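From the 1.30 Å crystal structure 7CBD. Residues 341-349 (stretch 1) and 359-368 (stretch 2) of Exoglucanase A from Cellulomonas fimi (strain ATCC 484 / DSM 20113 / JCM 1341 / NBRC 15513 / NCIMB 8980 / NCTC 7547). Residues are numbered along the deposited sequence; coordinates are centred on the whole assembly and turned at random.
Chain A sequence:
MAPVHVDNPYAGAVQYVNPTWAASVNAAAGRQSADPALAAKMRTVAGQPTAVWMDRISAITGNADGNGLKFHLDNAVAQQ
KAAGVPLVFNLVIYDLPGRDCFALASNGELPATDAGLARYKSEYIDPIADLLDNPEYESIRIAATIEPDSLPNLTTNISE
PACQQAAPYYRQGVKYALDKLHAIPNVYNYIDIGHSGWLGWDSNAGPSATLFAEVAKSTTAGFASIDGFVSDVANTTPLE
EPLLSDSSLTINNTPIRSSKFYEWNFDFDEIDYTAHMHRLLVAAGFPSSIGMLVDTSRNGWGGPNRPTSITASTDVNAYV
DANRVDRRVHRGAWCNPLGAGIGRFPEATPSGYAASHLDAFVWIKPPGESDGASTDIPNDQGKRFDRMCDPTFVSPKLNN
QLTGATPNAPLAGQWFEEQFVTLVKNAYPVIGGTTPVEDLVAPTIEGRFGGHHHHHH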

# COMPACT_ATOMS: atom_id res chain seq x y z
N GLY A 341 0.56 13.61 0.45
CA GLY A 341 1.38 13.77 1.63
C GLY A 341 1.38 12.51 2.48
O GLY A 341 0.48 11.68 2.40
N ILE A 342 2.43 12.38 3.30
CA ILE A 342 2.54 11.27 4.23
C ILE A 342 1.36 11.30 5.21
O ILE A 342 0.88 12.37 5.60
N GLY A 343 0.88 10.12 5.58
CA GLY A 343 -0.22 9.99 6.52
C GLY A 343 0.22 9.63 7.93
O GLY A 343 1.34 9.95 8.36
N ARG A 344 -0.67 8.97 8.66
CA ARG A 344 -0.38 8.59 10.04
C ARG A 344 0.84 7.69 10.12
O ARG A 344 1.03 6.79 9.29
N PHE A 345 1.67 7.92 11.13
CA PHE A 345 2.82 7.05 11.34
C PHE A 345 2.34 5.64 11.69
O PHE A 345 1.26 5.46 12.28
N PRO A 346 3.11 4.62 11.34
CA PRO A 346 2.74 3.25 11.72
C PRO A 346 2.46 3.12 13.21
O PRO A 346 3.12 3.74 14.05
N GLU A 347 1.45 2.31 13.54
CA GLU A 347 0.95 2.27 14.91
C GLU A 347 0.13 1.00 15.09
O GLU A 347 -0.76 0.72 14.28
N ALA A 348 0.40 0.27 16.17
CA ALA A 348 -0.39 -0.91 16.48
C ALA A 348 -1.75 -0.51 17.02
O ALA A 348 -1.87 0.48 17.75
N THR A 349 -2.78 -1.28 16.65
CA THR A 349 -4.13 -1.18 17.19
C THR A 349 -4.58 0.26 17.43
O THR A 349 -4.88 0.64 18.57
N ASP A 359 -5.82 -3.91 12.88
CA ASP A 359 -4.67 -4.45 13.60
C ASP A 359 -3.57 -3.41 13.78
O ASP A 359 -2.86 -3.43 14.80
N ALA A 360 -3.41 -2.52 12.81
CA ALA A 360 -2.33 -1.54 12.78
C ALA A 360 -2.51 -0.61 11.58
O ALA A 360 -3.18 -0.96 10.60
N PHE A 361 -1.90 0.57 11.69
CA PHE A 361 -1.51 1.35 10.51
C PHE A 361 -0.07 0.98 10.19
O PHE A 361 0.76 0.82 11.10
N VAL A 362 0.22 0.85 8.89
CA VAL A 362 1.52 0.41 8.40
C VAL A 362 1.90 1.30 7.23
O VAL A 362 1.04 1.90 6.58
N TRP A 363 3.20 1.38 6.97
CA TRP A 363 3.72 1.99 5.74
C TRP A 363 4.19 0.84 4.86
O TRP A 363 5.31 0.34 5.01
N ILE A 364 3.31 0.39 3.96
CA ILE A 364 3.70 -0.68 3.05
C ILE A 364 4.54 -0.13 1.91
O ILE A 364 5.70 -0.49 1.73
N LYS A 365 3.98 0.80 1.13
CA LYS A 365 4.81 1.54 0.18
C LYS A 365 5.77 2.43 0.96
O LYS A 365 5.34 3.13 1.89
N PRO A 366 7.06 2.45 0.64
CA PRO A 366 8.00 3.34 1.36
C PRO A 366 7.95 4.74 0.79
O PRO A 366 8.21 4.94 -0.41
N PRO A 367 7.61 5.75 1.60
CA PRO A 367 7.56 7.12 1.08
C PRO A 367 8.87 7.51 0.41
O PRO A 367 9.96 7.26 0.94
N GLY A 368 8.76 8.14 -0.76
CA GLY A 368 9.90 8.55 -1.54
C GLY A 368 10.19 7.67 -2.74
O GLY A 368 10.86 8.13 -3.68

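W363 forms the apolar centre of this contact. Its CA-to-CB bond points sideways, but chi1 of -75° (m) and chi2 of 3° bring the end of the indole nearer to stretch 1. P346 covers one face of the indole. P346 CD lies 3.5 Å from the centroid of the W363 five-membered ring and nearly on the ring normal, a CH-pi contact. The proline ring is C-gamma exo.

F345 meets the same indole differently. Its CA-to-CB bond points away, yet with chi1 m its ring still reaches W363, and F345 CD1 is 3.6 Å from W363 CZ2. The planes stand at 82°, with the edge of W363 toward the face of F345. I342 points toward stretch 2 in the mt rotamer. Its CG2 packs 3.4 Å from W363 CZ2, and its CD1 reaches to 4.0 Å from P367 CB. I342 thus links the indole to the proline near the end of stretch 2.

The indole also has a polar partner. W363 NE1 donates to R344 O at 2.9 Å, so a main-chain carbonyl satisfies the ring nitrogen at its edge.

Further out, E347 and F361 pair across the antiparallel bridge, and their side chains share one face of the sheet. F361 is m at chi1. R344 points toward stretch 2 and folds through three m torsions. Its NH2 lies 3.6 Å from F361 CE2, placing the ring atom over one face of the guanidinium while NH2 sits at the ring edge. The same R344 NH2 donates to E347 OE1 at 2.8 Å in a salt bridge within stretch 1. E347 is extended, with chi1 and chi2 both t. A348 and A360 share the other face; A360 CB is 4.1 Å from A348 CA. At the outer end, T349 N donates to D359 O at 2.8 Å, while the D359 side chain points away.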

# COMPACT_ATOMS: atom_id res chain seq x y z
CB ILE A 342 3.90 11.36 4.95
CG1 ILE A 342 5.02 10.99 3.98
CG2 ILE A 342 3.94 10.48 6.19
CD1 ILE A 342 6.42 11.26 4.50
CB ARG A 344 -1.59 7.84 10.62
CG ARG A 344 -2.77 8.73 10.94
CD ARG A 344 -2.65 9.34 12.32
NE ARG A 344 -2.70 8.33 13.38
CZ ARG A 344 -3.81 7.91 13.98
NH1 ARG A 344 -4.99 8.41 13.61
NH2 ARG A 344 -3.75 7.00 14.94
CB PHE A 345 3.69 7.60 12.47
CG PHE A 345 4.62 8.71 12.05
CD1 PHE A 345 4.42 9.43 10.87
CD2 PHE A 345 5.70 9.04 12.85
CE1 PHE A 345 5.29 10.45 10.50
CE2 PHE A 345 6.57 10.05 12.49
CZ PHE A 345 6.37 10.76 11.32
CB PRO A 346 3.97 2.44 11.30
CG PRO A 346 4.50 3.22 10.11
CD PRO A 346 4.32 4.66 10.49
CB GLU A 347 0.09 3.50 15.18
CG GLU A 347 -0.48 3.57 16.59
CD GLU A 347 -1.45 4.72 16.76
OE1 GLU A 347 -1.58 5.54 15.83
OE2 GLU A 347 -2.08 4.81 17.83
CB ALA A 348 0.34 -1.74 17.53
CB THR A 349 -4.29 -2.02 18.46
OG1 THR A 349 -3.34 -1.60 19.45
CG2 THR A 349 -4.07 -3.49 18.15
CB ASP A 359 -4.07 -5.64 12.84
CG ASP A 359 -4.88 -6.92 12.98
OD1 ASP A 359 -5.82 -6.99 13.81
OD2 ASP A 359 -4.57 -7.88 12.25
CB ALA A 360 -0.96 -2.22 12.65
CB PHE A 361 -1.62 2.85 10.77
CG PHE A 361 -3.02 3.33 11.03
CD1 PHE A 361 -4.08 2.79 10.33
CD2 PHE A 361 -3.26 4.33 11.96
CE1 PHE A 361 -5.37 3.23 10.56
CE2 PHE A 361 -4.56 4.78 12.19
CZ PHE A 361 -5.61 4.22 11.50
CB VAL A 362 1.49 -1.07 7.96
CG1 VAL A 362 1.45 -1.99 9.16
CG2 VAL A 362 0.28 -1.32 7.07
CB TRP A 363 4.85 2.97 6.02
CG TRP A 363 4.38 4.27 6.59
CD1 TRP A 363 3.10 4.62 6.92
CD2 TRP A 363 5.20 5.40 6.89
NE1 TRP A 363 3.08 5.91 7.41
CE2 TRP A 363 4.36 6.40 7.41
CE3 TRP A 363 6.57 5.65 6.77
CZ2 TRP A 363 4.85 7.65 7.81
CZ3 TRP A 363 7.06 6.89 7.17
CH2 TRP A 363 6.20 7.87 7.68
CB ILE A 364 2.47 -1.49 2.57
CG1 ILE A 364 1.69 -2.07 3.75
CG2 ILE A 364 2.92 -2.60 1.65
CD1 ILE A 364 2.50 -2.97 4.69
CB LYS A 365 3.91 2.41 -0.69
CG LYS A 365 4.67 3.24 -1.70
CD LYS A 365 5.22 2.38 -2.83
CE LYS A 365 5.92 3.24 -3.88
NZ LYS A 365 6.30 2.47 -5.10
CB PRO A 366 9.37 2.69 1.11
CG PRO A 366 9.06 1.28 0.60
CD PRO A 366 7.79 1.48 -0.20
CB PRO A 367 7.29 7.96 2.33
CG PRO A 367 6.55 7.03 3.24
CD PRO A 367 7.16 5.67 3.00